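Local atomic coordinates of cobalamin biosynthesis protein CobN (Mycobacterium tuberculosis, PDB entry 7C6O), a protein that serves as the large, catalytic subunit of cobaltochelatase, the enzyme that inserts cobalt into the corrin ring during cobalamin biosynthesis. Residues P926-D935 against E967-H977; L955-A963 against Q988-F996. One frame throughout, in Å; residues are numbered along the deposited sequence.

Contact 1: P926-D935 against E967-H977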
loop_
_atom_site.group_PDB
_atom_site.type_symbol
_atom_site.label_atom_id
_atom_site.label_comp_id
_atom_site.label_asym_id
_atom_site.label_seq_id
_atom_site.Cartn_x
_atom_site.Cartn_y
_atom_site.Cartn_z
ATOM N N PRO A 926 34.441 7.474 -6.532
ATOM C CA PRO A 926 35.012 7.064 -5.235
ATOM C C PRO A 926 35.595 8.208 -4.422
ATOM O O PRO A 926 35.487 8.200 -3.189
ATOM C CB PRO A 926 36.093 6.055 -5.643
ATOM C CG PRO A 926 35.604 5.488 -6.925
ATOM C CD PRO A 926 34.910 6.618 -7.636
ATOM N N ALA A 927 36.211 9.194 -5.078
ATOM C CA ALA A 927 36.774 10.328 -4.351
ATOM C C ALA A 927 35.685 11.120 -3.636
ATOM O O ALA A 927 35.890 11.595 -2.512
ATOM C CB ALA A 927 37.557 11.227 -5.308
ATOM N N GLU A 928 34.521 11.274 -4.270
ATOM C CA GLU A 928 33.418 11.976 -3.620
ATOM C C GLU A 928 32.783 11.120 -2.534
ATOM O O GLU A 928 32.395 11.632 -1.477
ATOM C CB GLU A 928 32.367 12.382 -4.653
ATOM C CG GLU A 928 31.146 13.051 -4.046
ATOM C CD GLU A 928 30.023 13.243 -5.045
ATOM O OE1 GLU A 928 30.129 12.714 -6.172
ATOM O OE2 GLU A 928 29.034 13.922 -4.699
ATOM N N LEU A 929 32.665 9.813 -2.778
ATOM C CA LEU A 929 32.060 8.920 -1.795
ATOM C C LEU A 929 32.897 8.829 -0.526
ATOM O O LEU A 929 32.344 8.688 0.572
ATOM C CB LEU A 929 31.863 7.536 -2.417
ATOM C CG LEU A 929 30.827 6.590 -1.811
ATOM C CD1 LEU A 929 29.464 7.258 -1.748
ATOM C CD2 LEU A 929 30.757 5.310 -2.631
ATOM N N GLY A 930 34.221 8.919 -0.649
ATOM C CA GLY A 930 35.092 8.856 0.509
ATOM C C GLY A 930 35.145 7.514 1.198
ATOM O O GLY A 930 35.710 7.415 2.291
ATOM N N ARG A 931 34.581 6.479 0.588
ATOM C CA ARG A 931 34.474 5.164 1.200
ATOM C C ARG A 931 34.137 4.165 0.104
ATOM O O ARG A 931 33.733 4.564 -0.994
ATOM C CB ARG A 931 33.397 5.152 2.294
ATOM C CG ARG A 931 32.030 5.550 1.790
ATOM C CD ARG A 931 30.952 4.723 2.447
ATOM N NE ARG A 931 29.619 5.212 2.117
ATOM C CZ ARG A 931 28.846 4.706 1.160
ATOM N NH1 ARG A 931 29.268 3.683 0.429
ATOM N NH2 ARG A 931 27.647 5.224 0.941
ATOM N N PRO A 932 34.303 2.867 0.360
ATOM C CA PRO A 932 33.963 1.879 -0.669
ATOM C C PRO A 932 32.469 1.850 -0.942
ATOM O O PRO A 932 31.646 2.154 -0.074
ATOM C CB PRO A 932 34.433 0.550 -0.065
ATOM C CG PRO A 932 35.390 0.920 1.009
ATOM C CD PRO A 932 34.920 2.234 1.540
ATOM N N ARG A 933 32.126 1.488 -2.175
ATOM C CA ARG A 933 30.754 1.106 -2.471
ATOM C C ARG A 933 30.418 -0.158 -1.692
ATOM O O ARG A 933 31.118 -1.170 -1.804
ATOM C CB ARG A 933 30.571 0.876 -3.972
ATOM C CG ARG A 933 30.967 2.058 -4.839
ATOM C CD ARG A 933 30.517 1.870 -6.280
ATOM N NE ARG A 933 31.148 2.839 -7.170
ATOM C CZ ARG A 933 30.722 4.086 -7.346
ATOM N NH1 ARG A 933 29.653 4.523 -6.693
ATOM N NH2 ARG A 933 31.367 4.898 -8.172
ATOM N N ILE A 934 29.368 -0.091 -0.883
ATOM C CA ILE A 934 28.960 -1.212 -0.046
ATOM C C ILE A 934 27.950 -2.049 -0.819
ATOM O O ILE A 934 27.004 -1.512 -1.404
ATOM C CB ILE A 934 28.367 -0.718 1.285
ATOM C CG1 ILE A 934 29.312 0.282 1.964
ATOM C CG2 ILE A 934 28.067 -1.891 2.204
ATOM C CD1 ILE A 934 30.648 -0.303 2.392
ATOM N N ASP A 935 28.152 -3.364 -0.828
ATOM C CA ASP A 935 27.200 -4.259 -1.470
ATOM C C ASP A 935 25.890 -4.272 -0.689
ATOM O O ASP A 935 25.867 -4.103 0.533
ATOM C CB ASP A 935 27.778 -5.672 -1.568
ATOM C CG ASP A 935 27.230 -6.455 -2.752
ATOM O OD1 ASP A 935 26.325 -5.953 -3.448
ATOM O OD2 ASP A 935 27.718 -7.579 -2.993
ATOM N N GLU A 967 36.715 -0.406 -11.077
ATOM C CA GLU A 967 37.227 0.105 -9.815
ATOM C C GLU A 967 37.874 -1.027 -9.031
ATOM O O GLU A 967 37.562 -2.206 -9.223
ATOM C CB GLU A 967 36.112 0.760 -8.983
ATOM C CG GLU A 967 35.516 2.008 -9.628
ATOM C CD GLU A 967 34.220 2.452 -8.972
ATOM O OE1 GLU A 967 33.651 1.672 -8.175
ATOM O OE2 GLU A 967 33.769 3.583 -9.258
ATOM N N ALA A 968 38.788 -0.653 -8.140
ATOM C CA ALA A 968 39.486 -1.632 -7.324
ATOM C C ALA A 968 38.533 -2.269 -6.315
ATOM O O ALA A 968 37.504 -1.699 -5.941
ATOM C CB ALA A 968 40.665 -0.985 -6.598
ATOM N N ALA A 969 38.896 -3.478 -5.876
ATOM C CA ALA A 969 38.062 -4.202 -4.923
ATOM C C ALA A 969 37.906 -3.424 -3.622
ATOM O O ALA A 969 36.824 -3.413 -3.023
ATOM C CB ALA A 969 38.651 -5.586 -4.655
ATOM N N GLU A 970 38.975 -2.759 -3.172
ATOM C CA GLU A 970 38.900 -1.977 -1.944
ATOM C C GLU A 970 37.986 -0.767 -2.076
ATOM O O GLU A 970 37.607 -0.183 -1.056
ATOM C CB GLU A 970 40.297 -1.522 -1.514
ATOM C CG GLU A 970 41.100 -2.587 -0.791
ATOM C CD GLU A 970 42.133 -1.994 0.149
ATOM O OE1 GLU A 970 42.384 -0.773 0.066
ATOM O OE2 GLU A 970 42.689 -2.747 0.977
ATOM N N ASP A 971 37.626 -0.378 -3.299
ATOM C CA ASP A 971 36.738 0.754 -3.525
ATOM C C ASP A 971 35.316 0.341 -3.882
ATOM O O ASP A 971 34.422 1.192 -3.864
ATOM C CB ASP A 971 37.281 1.648 -4.649
ATOM C CG ASP A 971 38.625 2.265 -4.312
ATOM O OD1 ASP A 971 38.882 2.529 -3.119
ATOM O OD2 ASP A 971 39.420 2.490 -5.250
ATOM N N ASN A 972 35.084 -0.933 -4.206
ATOM C CA ASN A 972 33.807 -1.345 -4.794
ATOM C C ASN A 972 33.559 -2.803 -4.401
ATOM O O ASN A 972 34.002 -3.726 -5.087
ATOM C CB ASN A 972 33.832 -1.163 -6.306
ATOM C CG ASN A 972 32.473 -1.364 -6.948
ATOM O OD1 ASN A 972 31.608 -2.057 -6.411
ATOM N ND2 ASN A 972 32.282 -0.763 -8.116
ATOM N N TYR A 973 32.832 -2.993 -3.297
ATOM C CA TYR A 973 32.530 -4.347 -2.845
ATOM C C TYR A 973 31.515 -5.025 -3.757
ATOM O O TYR A 973 31.491 -6.259 -3.846
ATOM C CB TYR A 973 32.015 -4.329 -1.404
ATOM C CG TYR A 973 32.991 -3.760 -0.390
ATOM C CD1 TYR A 973 34.344 -3.635 -0.684
ATOM C CD2 TYR A 973 32.555 -3.357 0.866
ATOM C CE1 TYR A 973 35.234 -3.114 0.241
ATOM C CE2 TYR A 973 33.437 -2.837 1.798
ATOM C CZ TYR A 973 34.774 -2.718 1.481
ATOM O OH TYR A 973 35.652 -2.202 2.406
ATOM N N VAL A 974 30.671 -4.240 -4.434
ATOM C CA VAL A 974 29.703 -4.808 -5.370
ATOM C C VAL A 974 30.426 -5.520 -6.505
ATOM O O VAL A 974 30.179 -6.701 -6.782
ATOM C CB VAL A 974 28.765 -3.714 -5.909
ATOM C CG1 VAL A 974 27.764 -4.307 -6.893
ATOM C CG2 VAL A 974 28.052 -3.012 -4.766
ATOM N N ARG A 975 31.333 -4.808 -7.179
ATOM C CA ARG A 975 32.081 -5.414 -8.275
ATOM C C ARG A 975 32.923 -6.586 -7.789
ATOM O O ARG A 975 33.021 -7.610 -8.472
ATOM C CB ARG A 975 32.966 -4.367 -8.952
ATOM C CG ARG A 975 33.863 -4.945 -10.030
ATOM C CD ARG A 975 34.681 -3.868 -10.709
ATOM N NE ARG A 975 35.477 -4.408 -11.807
ATOM C CZ ARG A 975 35.003 -4.641 -13.027
ATOM N NH1 ARG A 975 35.800 -5.134 -13.967
ATOM N NH2 ARG A 975 33.733 -4.382 -13.308
ATOM N N ALA A 976 33.528 -6.456 -6.606
ATOM C CA ALA A 976 34.377 -7.524 -6.086
ATOM C C ALA A 976 33.590 -8.816 -5.905
ATOM O O ALA A 976 34.054 -9.899 -6.281
ATOM C CB ALA A 976 35.014 -7.090 -4.766
ATOM N N HIS A 977 32.390 -8.719 -5.329
ATOM C CA HIS A 977 31.567 -9.908 -5.137
ATOM C C HIS A 977 31.054 -10.445 -6.466
ATOM O O HIS A 977 31.026 -11.664 -6.679
ATOM C CB HIS A 977 30.400 -9.594 -4.202
ATOM C CG HIS A 977 30.825 -9.174 -2.830
ATOM N ND1 HIS A 977 30.017 -8.428 -1.999
ATOM C CD2 HIS A 977 31.970 -9.395 -2.143
ATOM C CE1 HIS A 977 30.648 -8.206 -0.858
ATOM N NE2 HIS A 977 31.835 -8.782 -0.921
HETATM O O HOH W 1 34.652 3.990 -3.469
#
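Glu967 takes the guanidinium of Arg933 side-on: Arg933 NE gives to Glu967 OE1 at 2.9 Å and Arg933 NH2 to Glu967 OE2 at 2.9 Å. Both oxygens use their syn lone pairs, and the two flat groups are only 6° from coplanar. The rotation of the guanidinium is fixed further by backbone oxygens, Met924 O at NH2 and Leu905 O at NH1. Beside this salt bridge, Pro926 CG rests 3.5 Å from Glu967 OE2. Next, Glu970 turns its carbonyl to the Pro932 ring, with Glu970 O 3.2 Å from Pro932 CG. Asp971 O accepts from Arg933 N at 2.9 Å and, together with Arg931 O, receives the two protons of one water. Asn972 pairs with Arg933 in a single parallel beta bridge, just ahead of strand 935-940, which runs parallel between strands 880-885 and 995-997. Asn972 is also the N-cap of helix 973-985: OD1 accepts from Arg975 N, while ND2 reaches Glu967 OE1 from above the carboxylate plane and gives that oxygen a second donor. Tyr973 N completes the bridge by giving to Arg933 O. The Tyr973 ring carries Pro932 CB over one face in a CH-pi contact, 3.9 Å from the centroid, and Ile934 CD1 approaches it obliquely. Val974 CG2 touches Asp935 CA at 3.6 Å. One turn on, His977 ND1 gives to the anti lone pair of Asp935 OD2 at 2.6 Å; the oxygen lies in the imidazole plane, although carboxylate and ring are 32° apart.

Contact 2: L955-A963 against Q988-F996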
loop_
_atom_site.group_PDB
_atom_site.type_symbol
_atom_site.label_atom_id
_atom_site.label_comp_id
_atom_site.label_asym_id
_atom_site.label_seq_id
_atom_site.Cartn_x
_atom_site.Cartn_y
_atom_site.Cartn_z
ATOM N N LEU A 955 16.527 -0.020 -8.690
ATOM C CA LEU A 955 17.556 -0.578 -7.819
ATOM C C LEU A 955 18.407 -1.603 -8.559
ATOM O O LEU A 955 19.625 -1.668 -8.360
ATOM C CB LEU A 955 16.921 -1.199 -6.575
ATOM C CG LEU A 955 16.236 -0.223 -5.615
ATOM C CD1 LEU A 955 15.654 -0.970 -4.428
ATOM C CD2 LEU A 955 17.209 0.852 -5.146
ATOM N N ASP A 956 17.785 -2.411 -9.419
ATOM C CA ASP A 956 18.554 -3.358 -10.217
ATOM C C ASP A 956 19.504 -2.631 -11.164
ATOM O O ASP A 956 20.659 -3.042 -11.330
ATOM C CB ASP A 956 17.612 -4.277 -10.994
ATOM C CG ASP A 956 18.354 -5.373 -11.739
ATOM O OD1 ASP A 956 19.200 -6.049 -11.119
ATOM O OD2 ASP A 956 18.079 -5.569 -12.941
ATOM N N ASP A 957 19.037 -1.543 -11.783
ATOM C CA ASP A 957 19.908 -0.746 -12.645
ATOM C C ASP A 957 21.108 -0.205 -11.878
ATOM O O ASP A 957 22.221 -0.146 -12.413
ATOM C CB ASP A 957 19.126 0.410 -13.271
ATOM C CG ASP A 957 18.179 -0.042 -14.364
ATOM O OD1 ASP A 957 18.273 -1.208 -14.806
ATOM O OD2 ASP A 957 17.333 0.778 -14.784
ATOM N N ALA A 958 20.902 0.198 -10.620
ATOM C CA ALA A 958 21.992 0.787 -9.848
ATOM C C ALA A 958 23.058 -0.247 -9.511
ATOM O O ALA A 958 24.257 0.047 -9.582
ATOM C CB ALA A 958 21.447 1.429 -8.572
ATOM N N VAL A 959 22.640 -1.457 -9.135
ATOM C CA VAL A 959 23.594 -2.522 -8.835
ATOM C C VAL A 959 24.437 -2.844 -10.063
ATOM O O VAL A 959 25.670 -2.916 -9.993
ATOM C CB VAL A 959 22.859 -3.774 -8.322
ATOM C CG1 VAL A 959 23.832 -4.941 -8.203
ATOM C CG2 VAL A 959 22.190 -3.489 -6.990
ATOM N N ARG A 960 23.779 -3.057 -11.205
ATOM C CA ARG A 960 24.513 -3.362 -12.429
ATOM C C ARG A 960 25.377 -2.188 -12.868
ATOM O O ARG A 960 26.468 -2.393 -13.412
ATOM C CB ARG A 960 23.537 -3.765 -13.534
ATOM C CG ARG A 960 22.949 -5.155 -13.342
ATOM C CD ARG A 960 21.984 -5.529 -14.458
ATOM N NE ARG A 960 20.689 -4.881 -14.294
ATOM C CZ ARG A 960 20.274 -3.841 -15.009
ATOM N NH1 ARG A 960 21.050 -3.328 -15.953
ATOM N NH2 ARG A 960 19.077 -3.321 -14.781
ATOM N N LEU A 961 24.910 -0.960 -12.632
ATOM C CA LEU A 961 25.705 0.226 -12.935
ATOM C C LEU A 961 27.057 0.171 -12.231
ATOM O O LEU A 961 28.111 0.246 -12.872
ATOM C CB LEU A 961 24.932 1.481 -12.522
ATOM C CG LEU A 961 25.056 2.780 -13.325
ATOM C CD1 LEU A 961 24.320 3.902 -12.606
ATOM C CD2 LEU A 961 26.505 3.171 -13.582
ATOM N N VAL A 962 27.044 0.034 -10.902
ATOM C CA VAL A 962 28.288 0.076 -10.142
ATOM C C VAL A 962 29.077 -1.222 -10.236
ATOM O O VAL A 962 30.300 -1.204 -10.049
ATOM C CB VAL A 962 28.027 0.416 -8.665
ATOM C CG1 VAL A 962 27.411 1.791 -8.550
ATOM C CG2 VAL A 962 27.132 -0.632 -8.015
ATOM N N ALA A 963 28.421 -2.353 -10.511
ATOM C CA ALA A 963 29.165 -3.594 -10.693
ATOM C C ALA A 963 30.068 -3.520 -11.917
ATOM O O ALA A 963 31.107 -4.188 -11.965
ATOM C CB ALA A 963 28.204 -4.776 -10.812
ATOM N N GLN A 988 26.687 -13.580 -15.971
ATOM C CA GLN A 988 26.759 -12.180 -15.557
ATOM C C GLN A 988 25.473 -11.727 -14.876
ATOM O O GLN A 988 25.518 -11.003 -13.874
ATOM C CB GLN A 988 27.066 -11.291 -16.762
ATOM C CG GLN A 988 27.140 -9.802 -16.439
ATOM C CD GLN A 988 28.346 -9.441 -15.588
ATOM O OE1 GLN A 988 29.373 -10.119 -15.629
ATOM N NE2 GLN A 988 28.226 -8.369 -14.813
ATOM N N ARG A 989 24.317 -12.131 -15.410
ATOM C CA ARG A 989 23.048 -11.750 -14.796
ATOM C C ARG A 989 22.922 -12.320 -13.389
ATOM O O ARG A 989 22.444 -11.639 -12.474
ATOM C CB ARG A 989 21.881 -12.206 -15.675
ATOM C CG ARG A 989 20.498 -12.103 -15.023
ATOM C CD ARG A 989 19.992 -10.660 -14.908
ATOM N NE ARG A 989 20.567 -9.953 -13.765
ATOM C CZ ARG A 989 20.121 -8.789 -13.302
ATOM N NH1 ARG A 989 19.084 -8.194 -13.877
ATOM N NH2 ARG A 989 20.710 -8.221 -12.257
ATOM N N ARG A 990 23.352 -13.569 -13.191
ATOM C CA ARG A 990 23.331 -14.142 -11.849
ATOM C C ARG A 990 24.288 -13.405 -10.922
ATOM O O ARG A 990 23.979 -13.187 -9.744
ATOM C CB ARG A 990 23.681 -15.629 -11.901
ATOM C CG ARG A 990 22.636 -16.507 -12.570
ATOM C CD ARG A 990 22.974 -17.976 -12.360
ATOM N NE ARG A 990 23.186 -18.263 -10.944
ATOM C CZ ARG A 990 23.705 -19.393 -10.476
ATOM N NH1 ARG A 990 24.071 -20.354 -11.312
ATOM N NH2 ARG A 990 23.862 -19.557 -9.170
ATOM N N ALA A 991 25.451 -13.000 -11.440
ATOM C CA ALA A 991 26.466 -12.359 -10.612
ATOM C C ALA A 991 26.044 -10.982 -10.117
ATOM O O ALA A 991 26.604 -10.500 -9.128
ATOM C CB ALA A 991 27.781 -12.253 -11.385
ATOM N N THR A 992 25.082 -10.336 -10.772
ATOM C CA THR A 992 24.594 -9.031 -10.344
ATOM C C THR A 992 23.209 -9.102 -9.713
ATOM O O THR A 992 22.571 -8.060 -9.521
ATOM C CB THR A 992 24.576 -8.054 -11.519
ATOM O OG1 THR A 992 23.721 -8.561 -12.553
ATOM C CG2 THR A 992 25.985 -7.856 -12.068
ATOM N N THR A 993 22.727 -10.299 -9.393
ATOM C CA THR A 993 21.414 -10.452 -8.781
ATOM C C THR A 993 21.498 -10.066 -7.310
ATOM O O THR A 993 22.316 -10.616 -6.564
ATOM C CB THR A 993 20.912 -11.884 -8.945
ATOM O OG1 THR A 993 20.713 -12.158 -10.339
ATOM C CG2 THR A 993 19.599 -12.079 -8.209
ATOM N N ARG A 994 20.661 -9.110 -6.899
ATOM C CA ARG A 994 20.641 -8.630 -5.518
ATOM C C ARG A 994 19.248 -8.486 -4.921
ATOM O O ARG A 994 19.140 -8.401 -3.691
ATOM C CB ARG A 994 21.356 -7.275 -5.409
ATOM C CG ARG A 994 22.852 -7.318 -5.665
ATOM C CD ARG A 994 23.574 -8.142 -4.613
ATOM N NE ARG A 994 25.025 -8.060 -4.761
ATOM C CZ ARG A 994 25.738 -8.821 -5.587
ATOM N NH1 ARG A 994 25.132 -9.726 -6.348
ATOM N NH2 ARG A 994 27.055 -8.678 -5.655
ATOM N N ILE A 995 18.186 -8.446 -5.720
ATOM C CA ILE A 995 16.842 -8.154 -5.238
ATOM C C ILE A 995 16.048 -9.453 -5.178
ATOM O O ILE A 995 15.884 -10.139 -6.194
ATOM C CB ILE A 995 16.141 -7.123 -6.133
ATOM C CG1 ILE A 995 17.040 -5.904 -6.348
ATOM C CG2 ILE A 995 14.807 -6.705 -5.520
ATOM C CD1 ILE A 995 16.506 -4.932 -7.370
ATOM N N PHE A 996 15.540 -9.783 -3.996
ATOM C CA PHE A 996 14.751 -10.988 -3.797
ATOM C C PHE A 996 13.410 -10.618 -3.176
ATOM O O PHE A 996 13.281 -9.582 -2.521
ATOM C CB PHE A 996 15.505 -11.998 -2.921
ATOM C CG PHE A 996 16.842 -12.392 -3.485
ATOM C CD1 PHE A 996 16.959 -13.488 -4.325
ATOM C CD2 PHE A 996 17.976 -11.647 -3.201
ATOM C CE1 PHE A 996 18.188 -13.844 -4.860
ATOM C CE2 PHE A 996 19.207 -11.996 -3.733
ATOM C CZ PHE A 996 19.313 -13.096 -4.561
HETATM O O HOH W 2 20.408 -6.548 -8.727
#
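Arg960 lays its CD over one face of the Arg989 guanidinium, 3.7 Å from Arg989 NH2. The two residues belong to the helical connection between neighbouring parallel strands 935-940 and 995-997, a beta-alpha-beta crossover that runs through several helices; here helix 949-963 packs on the short helix 988-991 and on the turn leading into the second strand. Both arginines gather round Asp956. Arg989 takes the carboxylate end-on: Arg989 NH2 gives to Asp956 OD1 at 2.9 Å, and Arg989 NH1 to Asp956 OD2 at 3.0 Å in an almost straight bond (177°). Each oxygen uses its syn lone pair. Bends in the Arg989 chain at chi2 and chi3 swing its end round to the carboxylate. Arg960 NH2 comes instead from above the carboxylate plane, 3.1 Å from Asp956 OD2, and its guanidinium stands steeply against that of Arg989, the planes 82° apart. The backbone of Arg1036 joins the network, its N giving to Asp956 OD2 and its O accepting from Arg989 NH1. The negative charge is thus shared by two guanidinium groups and a peptide N-H, which would be expected to keep Asp956 ionised. A water gives one proton to Asp956 OD1 and the other to Thr992 O, joining the helix to the turn. Beyond the carboxylate the contact is mostly aliphatic: Val959 CG1 packs 3.6 Å from Arg994 CG, and Thr992 CG2 against Ala963 CB. Arg960 CG lies 3.6 Å from the hydroxyl oxygen OG1 of Thr992. Near the start of 955-963, Ile995 CD1 rests against the helix backbone, 3.8 Å from Leu955 CB and 3.5 Å from Asp956 N.

How the contacts relate
Along the chain the segments come as 926-935, 955-963, 967-977 and 988-996, so the two contacts cross: the first segment pairs with the third and the second with the fourth. Contact 1 closes a 31-residue loop holding the rest of strand 935-940 and helix 949-963; contact 2 closes a 24-residue loop holding the whole of helix 973-985. Each loop therefore contains a segment of the other contact. Their centres are about 15 Å apart, yet they touch: Asp935 OD1 and Arg994 NE form a salt bridge of 2.8 Å, and Asn972 ND2 probably gives to Val962 O. Together they tie adjacent strands 935-940 and 995-997 to the helices that connect them.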